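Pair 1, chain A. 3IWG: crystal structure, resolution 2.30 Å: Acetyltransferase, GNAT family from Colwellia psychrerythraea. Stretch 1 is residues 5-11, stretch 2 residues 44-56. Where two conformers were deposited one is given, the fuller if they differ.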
# COMPACT_ATOMS: atom_id res chain seq x y z
N PHE A 5 36.89 0.06 14.41
CA PHE A 5 35.52 -0.08 13.85
C PHE A 5 34.93 -1.45 14.10
O PHE A 5 35.47 -2.46 13.64
CB PHE A 5 35.51 0.15 12.33
CG PHE A 5 35.37 1.59 11.93
CD1 PHE A 5 34.39 2.40 12.53
CD2 PHE A 5 36.20 2.15 10.96
CE1 PHE A 5 34.25 3.73 12.19
CE2 PHE A 5 36.06 3.50 10.59
CZ PHE A 5 35.08 4.29 11.21
N LYS A 6 33.81 -1.48 14.82
CA LYS A 6 32.98 -2.68 14.91
C LYS A 6 31.76 -2.46 13.97
O LYS A 6 31.11 -1.41 14.02
CB LYS A 6 32.51 -2.93 16.37
CG LYS A 6 33.30 -4.01 17.17
CD LYS A 6 34.56 -3.49 17.91
CE LYS A 6 35.37 -4.63 18.63
NZ LYS A 6 34.75 -5.19 19.90
N ILE A 7 31.46 -3.43 13.10
CA ILE A 7 30.20 -3.40 12.36
C ILE A 7 29.19 -4.26 13.13
O ILE A 7 29.52 -5.36 13.58
CB ILE A 7 30.36 -3.92 10.92
CG1 ILE A 7 31.42 -3.07 10.18
CG2 ILE A 7 29.01 -3.91 10.19
CD1 ILE A 7 32.35 -3.87 9.26
N LYS A 8 27.98 -3.72 13.29
CA LYS A 8 26.89 -4.41 13.99
C LYS A 8 25.64 -4.27 13.15
O LYS A 8 25.43 -3.26 12.50
CB LYS A 8 26.60 -3.82 15.39
CG LYS A 8 27.52 -4.24 16.54
CD LYS A 8 26.96 -3.75 17.94
CE LYS A 8 28.12 -3.38 18.95
NZ LYS A 8 27.81 -3.43 20.45
N THR A 9 24.81 -5.28 13.18
CA THR A 9 23.55 -5.28 12.48
C THR A 9 22.67 -4.27 13.26
O THR A 9 22.87 -4.06 14.46
CB THR A 9 23.01 -6.74 12.43
OG1 THR A 9 22.51 -7.05 11.13
CG2 THR A 9 21.95 -6.96 13.48
N ILE A 10 21.74 -3.59 12.59
CA ILE A 10 20.87 -2.63 13.28
C ILE A 10 19.39 -3.00 13.07
O ILE A 10 18.93 -3.07 11.93
CB ILE A 10 21.12 -1.23 12.73
CG1 ILE A 10 22.51 -0.77 13.18
CG2 ILE A 10 19.99 -0.26 13.12
CD1 ILE A 10 22.55 0.59 13.85
N GLU A 11 18.63 -3.23 14.14
CA GLU A 11 17.20 -3.61 13.94
C GLU A 11 16.26 -2.39 13.88
O GLU A 11 15.35 -2.34 13.01
CB GLU A 11 16.72 -4.61 14.99
CG GLU A 11 16.99 -6.08 14.60
CD GLU A 11 18.46 -6.48 14.79
OE1 GLU A 11 19.09 -6.94 13.81
OE2 GLU A 11 18.97 -6.34 15.91
N LYS A 44 18.83 -4.09 4.55
CA LYS A 44 19.46 -4.45 5.82
C LYS A 44 20.41 -3.32 6.22
O LYS A 44 21.11 -2.79 5.37
CB LYS A 44 20.25 -5.76 5.69
CG LYS A 44 19.44 -6.94 5.16
CD LYS A 44 18.48 -7.51 6.22
CE LYS A 44 17.73 -8.75 5.73
NZ LYS A 44 16.78 -9.22 6.74
N HIS A 45 20.43 -2.97 7.49
CA HIS A 45 21.23 -1.85 7.94
C HIS A 45 22.31 -2.28 8.86
O HIS A 45 22.12 -3.16 9.65
CB HIS A 45 20.38 -0.81 8.62
CG HIS A 45 19.54 -0.04 7.66
ND1 HIS A 45 19.77 1.29 7.36
CD2 HIS A 45 18.46 -0.41 6.93
CE1 HIS A 45 18.86 1.71 6.49
NE2 HIS A 45 18.05 0.70 6.21
N PHE A 46 23.47 -1.66 8.73
CA PHE A 46 24.56 -1.90 9.65
C PHE A 46 25.06 -0.58 10.15
O PHE A 46 24.98 0.44 9.48
CB PHE A 46 25.71 -2.69 9.00
CG PHE A 46 25.26 -3.96 8.37
CD1 PHE A 46 25.30 -5.15 9.06
CD2 PHE A 46 24.76 -3.95 7.08
CE1 PHE A 46 24.85 -6.31 8.47
CE2 PHE A 46 24.33 -5.11 6.48
CZ PHE A 46 24.37 -6.29 7.16
N GLY A 47 25.55 -0.62 11.37
CA GLY A 47 26.13 0.51 12.04
C GLY A 47 27.61 0.28 12.25
O GLY A 47 28.10 -0.87 12.32
N PHE A 48 28.29 1.42 12.30
CA PHE A 48 29.71 1.48 12.43
C PHE A 48 29.96 2.12 13.80
O PHE A 48 29.48 3.22 14.12
CB PHE A 48 30.31 2.34 11.32
CG PHE A 48 29.95 1.89 9.91
CD1 PHE A 48 30.00 0.55 9.55
CD2 PHE A 48 29.63 2.82 8.93
CE1 PHE A 48 29.70 0.13 8.24
CE2 PHE A 48 29.34 2.41 7.62
CZ PHE A 48 29.38 1.06 7.29
N TYR A 49 30.71 1.39 14.61
CA TYR A 49 30.85 1.69 16.02
C TYR A 49 32.31 1.89 16.31
O TYR A 49 33.15 1.00 16.09
CB TYR A 49 30.30 0.56 16.86
CG TYR A 49 28.80 0.45 16.84
CD1 TYR A 49 28.14 -0.18 15.80
CD2 TYR A 49 28.03 1.00 17.86
CE1 TYR A 49 26.74 -0.29 15.78
CE2 TYR A 49 26.65 0.90 17.86
CZ TYR A 49 26.01 0.25 16.82
OH TYR A 49 24.65 0.13 16.83
N VAL A 50 32.60 3.11 16.73
CA VAL A 50 33.86 3.45 17.35
C VAL A 50 33.56 3.46 18.86
O VAL A 50 32.71 4.25 19.38
CB VAL A 50 34.42 4.79 16.82
CG1 VAL A 50 34.95 5.66 17.96
CG2 VAL A 50 35.51 4.52 15.76
N ASN A 51 34.19 2.50 19.53
CA ASN A 51 34.26 2.47 20.97
C ASN A 51 32.88 2.44 21.60
O ASN A 51 32.69 2.95 22.69
CB ASN A 51 35.08 3.67 21.45
CG ASN A 51 35.78 3.40 22.78
OD1 ASN A 51 36.98 3.67 22.93
ND2 ASN A 51 35.04 2.86 23.74
N LYS A 52 31.93 1.84 20.89
CA LYS A 52 30.54 1.71 21.33
C LYS A 52 29.72 3.01 21.21
O LYS A 52 28.62 3.12 21.78
CB LYS A 52 30.46 1.12 22.75
CG LYS A 52 29.42 -0.02 22.88
CD LYS A 52 29.70 -0.95 24.09
CE LYS A 52 29.22 -2.38 23.83
NZ LYS A 52 28.55 -3.00 25.01
N ASN A 53 30.24 3.97 20.43
CA ASN A 53 29.38 5.03 19.88
C ASN A 53 29.10 4.84 18.38
O ASN A 53 30.02 4.66 17.57
CB ASN A 53 29.94 6.44 20.16
CG ASN A 53 28.94 7.56 19.76
OD1 ASN A 53 29.34 8.63 19.29
ND2 ASN A 53 27.62 7.29 19.92
N LEU A 54 27.83 4.92 18.02
CA LEU A 54 27.38 4.80 16.65
C LEU A 54 27.74 6.02 15.78
O LEU A 54 27.03 7.02 15.82
CB LEU A 54 25.87 4.61 16.66
CG LEU A 54 25.15 4.37 15.34
CD1 LEU A 54 25.78 3.17 14.64
CD2 LEU A 54 23.64 4.18 15.66
N VAL A 55 28.80 5.93 14.98
CA VAL A 55 29.31 7.08 14.20
C VAL A 55 29.13 6.99 12.67
O VAL A 55 29.60 7.88 11.91
CB VAL A 55 30.79 7.29 14.53
CG1 VAL A 55 30.96 7.40 16.06
CG2 VAL A 55 31.64 6.17 13.96
N GLY A 56 28.47 5.93 12.21
CA GLY A 56 28.08 5.80 10.81
C GLY A 56 27.24 4.57 10.53
O GLY A 56 27.02 3.76 11.42

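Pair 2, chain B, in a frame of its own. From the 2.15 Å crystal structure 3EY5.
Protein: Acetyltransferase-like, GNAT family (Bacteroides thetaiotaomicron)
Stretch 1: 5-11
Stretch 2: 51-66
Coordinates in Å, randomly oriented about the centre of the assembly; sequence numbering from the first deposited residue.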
# COMPACT_ATOMS: atom_id res chain seq x y z
N ILE B 5 11.49 -7.59 -12.64
CA ILE B 5 10.84 -6.51 -11.82
C ILE B 5 11.74 -6.21 -10.66
O ILE B 5 12.30 -7.11 -10.05
CB ILE B 5 9.42 -6.88 -11.33
CG1 ILE B 5 8.50 -7.10 -12.53
CG2 ILE B 5 8.88 -5.81 -10.36
CD1 ILE B 5 7.30 -6.19 -12.59
N ARG B 6 11.84 -4.94 -10.33
CA ARG B 6 12.79 -4.47 -9.33
C ARG B 6 12.23 -3.30 -8.53
O ARG B 6 11.66 -2.37 -9.11
CB ARG B 6 14.06 -4.03 -10.07
CG ARG B 6 15.16 -3.54 -9.19
CD ARG B 6 16.44 -3.36 -10.00
NE ARG B 6 16.36 -2.20 -10.88
CZ ARG B 6 16.47 -0.94 -10.46
NH1 ARG B 6 16.64 -0.67 -9.17
NH2 ARG B 6 16.40 0.05 -11.35
N PHE B 7 12.39 -3.34 -7.21
CA PHE B 7 11.98 -2.24 -6.35
C PHE B 7 13.19 -1.46 -5.89
O PHE B 7 14.18 -2.04 -5.38
CB PHE B 7 11.25 -2.76 -5.12
CG PHE B 7 10.15 -3.71 -5.44
CD1 PHE B 7 8.86 -3.26 -5.57
CD2 PHE B 7 10.41 -5.05 -5.63
CE1 PHE B 7 7.82 -4.14 -5.87
CE2 PHE B 7 9.38 -5.93 -5.93
CZ PHE B 7 8.08 -5.47 -6.05
N GLN B 8 13.11 -0.14 -6.03
CA GLN B 8 14.18 0.69 -5.53
C GLN B 8 13.73 1.89 -4.69
O GLN B 8 12.96 2.74 -5.15
CB GLN B 8 15.18 1.05 -6.64
CG GLN B 8 14.76 2.06 -7.68
CD GLN B 8 16.00 2.85 -8.17
OE1 GLN B 8 16.52 3.71 -7.47
NE2 GLN B 8 16.48 2.53 -9.38
N PRO B 9 14.18 1.91 -3.42
CA PRO B 9 13.86 2.99 -2.51
C PRO B 9 14.16 4.33 -3.17
O PRO B 9 15.10 4.45 -3.96
CB PRO B 9 14.79 2.74 -1.32
CG PRO B 9 15.04 1.27 -1.35
CD PRO B 9 14.99 0.85 -2.78
N ILE B 10 13.35 5.32 -2.87
CA ILE B 10 13.51 6.59 -3.52
C ILE B 10 13.43 7.69 -2.50
O ILE B 10 12.73 7.57 -1.49
CB ILE B 10 12.50 6.70 -4.71
CG1 ILE B 10 13.18 7.24 -5.94
CG2 ILE B 10 11.15 7.37 -4.37
CD1 ILE B 10 13.69 6.10 -6.78
N THR B 11 14.21 8.74 -2.73
CA THR B 11 14.08 9.97 -1.97
C THR B 11 13.57 11.08 -2.90
O THR B 11 13.57 10.94 -4.12
CB THR B 11 15.41 10.36 -1.20
OG1 THR B 11 16.57 9.96 -1.95
CG2 THR B 11 15.44 9.68 0.17
N HIS B 51 8.88 3.70 3.66
CA HIS B 51 9.68 3.45 2.48
C HIS B 51 8.89 3.72 1.21
O HIS B 51 7.84 3.09 0.96
CB HIS B 51 10.18 2.01 2.46
CG HIS B 51 11.00 1.64 3.66
ND1 HIS B 51 12.37 1.80 3.70
CD2 HIS B 51 10.65 1.11 4.86
CE1 HIS B 51 12.83 1.39 4.87
NE2 HIS B 51 11.81 0.98 5.59
N ASN B 52 9.39 4.65 0.42
CA ASN B 52 8.82 4.98 -0.88
C ASN B 52 9.66 4.34 -1.98
O ASN B 52 10.86 4.58 -2.06
CB ASN B 52 8.78 6.51 -1.03
CG ASN B 52 7.78 6.99 -2.05
OD1 ASN B 52 7.42 6.25 -3.00
ND2 ASN B 52 7.28 8.23 -1.87
N ASN B 53 9.04 3.51 -2.82
CA ASN B 53 9.79 2.77 -3.82
C ASN B 53 9.21 2.86 -5.20
O ASN B 53 7.99 2.77 -5.38
CB ASN B 53 9.90 1.27 -3.47
CG ASN B 53 10.33 1.03 -2.04
OD1 ASN B 53 11.49 0.69 -1.79
ND2 ASN B 53 9.38 1.15 -1.09
N ILE B 54 10.10 3.00 -6.19
CA ILE B 54 9.70 2.95 -7.59
C ILE B 54 9.86 1.49 -8.04
O ILE B 54 10.75 0.75 -7.57
CB ILE B 54 10.45 4.00 -8.49
CG1 ILE B 54 10.04 3.85 -9.95
CG2 ILE B 54 11.95 3.84 -8.37
CD1 ILE B 54 10.47 5.02 -10.82
N ILE B 55 8.96 1.07 -8.90
CA ILE B 55 8.98 -0.28 -9.39
C ILE B 55 9.50 -0.22 -10.83
O ILE B 55 8.99 0.55 -11.65
CB ILE B 55 7.59 -0.92 -9.33
CG1 ILE B 55 7.03 -0.93 -7.88
CG2 ILE B 55 7.64 -2.30 -9.88
CD1 ILE B 55 5.60 -1.20 -7.86
N PHE B 56 10.53 -1.01 -11.13
CA PHE B 56 11.08 -1.07 -12.47
C PHE B 56 10.79 -2.37 -13.17
O PHE B 56 10.72 -3.41 -12.54
CB PHE B 56 12.58 -0.89 -12.42
CG PHE B 56 13.02 0.49 -12.09
CD1 PHE B 56 13.20 0.88 -10.76
CD2 PHE B 56 13.28 1.41 -13.09
CE1 PHE B 56 13.62 2.17 -10.46
CE2 PHE B 56 13.70 2.70 -12.79
CZ PHE B 56 13.86 3.08 -11.47
N ASP B 57 10.62 -2.30 -14.48
CA ASP B 57 10.73 -3.49 -15.33
C ASP B 57 11.97 -3.23 -16.17
O ASP B 57 11.94 -2.54 -17.18
CB ASP B 57 9.46 -3.71 -16.14
CG ASP B 57 9.53 -4.91 -17.07
OD1 ASP B 57 9.80 -6.04 -16.61
OD2 ASP B 57 9.31 -4.71 -18.29
N ASP B 58 13.08 -3.78 -15.69
CA ASP B 58 14.44 -3.41 -16.07
C ASP B 58 14.75 -2.00 -15.66
O ASP B 58 14.82 -1.70 -14.48
CB ASP B 58 14.69 -3.60 -17.57
CG ASP B 58 14.58 -5.03 -17.98
OD1 ASP B 58 14.58 -5.29 -19.20
OD2 ASP B 58 14.49 -5.90 -17.06
N ASP B 59 14.93 -1.13 -16.63
CA ASP B 59 15.15 0.27 -16.34
C ASP B 59 13.90 1.09 -16.71
O ASP B 59 13.95 2.32 -16.77
CB ASP B 59 16.38 0.75 -17.10
CG ASP B 59 16.21 0.64 -18.60
OD1 ASP B 59 16.85 -0.25 -19.22
OD2 ASP B 59 15.44 1.45 -19.16
N LEU B 60 12.79 0.39 -16.97
CA LEU B 60 11.51 1.07 -17.22
C LEU B 60 10.73 1.24 -15.89
O LEU B 60 10.34 0.26 -15.27
CB LEU B 60 10.65 0.30 -18.24
CG LEU B 60 9.63 1.02 -19.13
CD1 LEU B 60 8.43 0.13 -19.40
CD2 LEU B 60 9.14 2.34 -18.58
N PRO B 61 10.51 2.49 -15.47
CA PRO B 61 9.68 2.69 -14.27
C PRO B 61 8.22 2.40 -14.66
O PRO B 61 7.73 2.99 -15.62
CB PRO B 61 9.88 4.18 -13.95
CG PRO B 61 10.94 4.69 -14.92
CD PRO B 61 10.95 3.76 -16.07
N ILE B 62 7.57 1.48 -13.96
CA ILE B 62 6.22 1.02 -14.31
C ILE B 62 5.24 1.24 -13.15
O ILE B 62 4.03 1.03 -13.31
CB ILE B 62 6.18 -0.49 -14.70
CG1 ILE B 62 6.30 -1.40 -13.46
CG2 ILE B 62 7.22 -0.83 -15.85
CD1 ILE B 62 6.83 -2.79 -13.76
N GLY B 63 5.76 1.63 -11.99
CA GLY B 63 4.95 1.73 -10.78
C GLY B 63 5.67 2.26 -9.55
O GLY B 63 6.84 2.68 -9.62
N PHE B 64 4.93 2.30 -8.45
CA PHE B 64 5.49 2.70 -7.15
C PHE B 64 4.76 1.88 -6.10
O PHE B 64 3.67 1.35 -6.35
CB PHE B 64 5.36 4.22 -6.86
CG PHE B 64 3.98 4.63 -6.42
CD1 PHE B 64 3.63 4.60 -5.08
CD2 PHE B 64 3.02 4.99 -7.35
CE1 PHE B 64 2.33 4.95 -4.65
CE2 PHE B 64 1.72 5.35 -6.95
CZ PHE B 64 1.37 5.32 -5.59
N ILE B 65 5.38 1.77 -4.94
CA ILE B 65 4.74 1.17 -3.81
C ILE B 65 5.35 1.83 -2.61
O ILE B 65 6.56 2.11 -2.57
CB ILE B 65 4.99 -0.39 -3.77
CG1 ILE B 65 4.45 -1.03 -2.47
CG2 ILE B 65 6.49 -0.73 -3.89
CD1 ILE B 65 3.87 -2.42 -2.69
N THR B 66 4.52 2.10 -1.63
CA THR B 66 4.99 2.68 -0.40
C THR B 66 4.59 1.70 0.68
O THR B 66 3.52 1.06 0.59
CB THR B 66 4.28 4.07 -0.12
OG1 THR B 66 2.86 3.88 -0.02
CG2 THR B 66 4.52 4.98 -1.23

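In both pairs a short strand runs antiparallel to the first arm of a hairpin, and the backbones superpose to 0.6 Å. The strand directions differ by 149° in pair 1 and 145° in pair 2. Five backbone hydrogen bonds recur at matched positions. In pair 1, A:Lys6 and A:Tyr49 exchange two (A:Lys6 N to A:Tyr49 O and A:Tyr49 N to A:Lys6 O, each 2.9 Å), A:Lys8 and A:Gly47 exchange two more, and A:Ile10 N reaches A:His45 O at 3.0 Å. Pair 2 repeats this with B:Arg6 and B:Phe56, B:Gln8 and B:Ile54, and B:Ile10 N to B:Asn52 O at 2.7 Å. The first rule is therefore one of register: the amides of A:Lys6, A:Lys8 and A:Ile10, and of their matches B:Arg6, B:Gln8 and B:Ile10, bond across; A:Ile7 and A:Thr9, matched by B:Phe7 and B:Pro9, make no such bond. A proline can thus stand at B:Pro9, where pair 1 has A:Thr9, without costing a cross-strand bond.

On the face that carries A:Ile7 and B:Phe7, which match, the bulk is redistributed. In pair 1 the rings that A:Ile7 meets belong to the hairpin residues A:Phe46 and A:Phe48: A:Ile7 CG2 lies 3.7 Å from A:Phe46 CB, and its CG1 meets the edge of the A:Phe48 ring, 3.9 Å from CD1. In pair 2 the ring sits on the short strand, and B:Asn53 and B:Ile55 replace the two phenylalanines. B:Phe7 CD1 packs 3.8 Å from B:Ile55 CG1 and 3.9 Å from B:Ile65 CG2, so the ring also touches the second arm of the hairpin. At the start of the strand, A:Phe5 and B:Ile5 do similar work: A:Phe5 CE1 lies 4.0 Å from A:Val55 CG2, and B:Ile5 CD1 lies 3.6 Å from the matched B:Ile62 CD1.

The other face keeps an aromatic residue, A:Tyr49 or B:Phe56, but covers it from different positions. In pair 1, A:Lys8 lays its aliphatic chain over the ring, with CD 4.3 Å from the A:Tyr49 ring centroid; its NZ is 5.2 Å from that centroid, at most a weak cation-pi attraction. In pair 2 the cover comes from two residues earlier, from B:Arg6, the residue bridged directly to B:Phe56. Its guanidinium stacks on B:Phe56, centres 4.3 Å apart and planes at 16°. The matched A:Lys6 instead leads its end away.

A:Gly47 and B:Ile54 show the clearest trade. In pair 1, A:Ile10 and A:Leu54 share the space over the glycine: an ideal CB on A:Gly47 would clash with A:Leu54 CD1 (2.7 Å) and A:Ile10 CD1 (2.9 Å). A:Ile10 CG1 is 3.5 Å from A:Gly47 N, and its CD1 reaches A:Tyr49 OH at 3.7 Å. In pair 2 the matched residue has a side chain, and B:Ile10, with chi1 at -134° rather than the -69° of A:Ile10, puts CD1 3.3 Å from B:Ile54 CG2. One backbone frame thus accommodates either isoleucine over glycine or isoleucine against isoleucine.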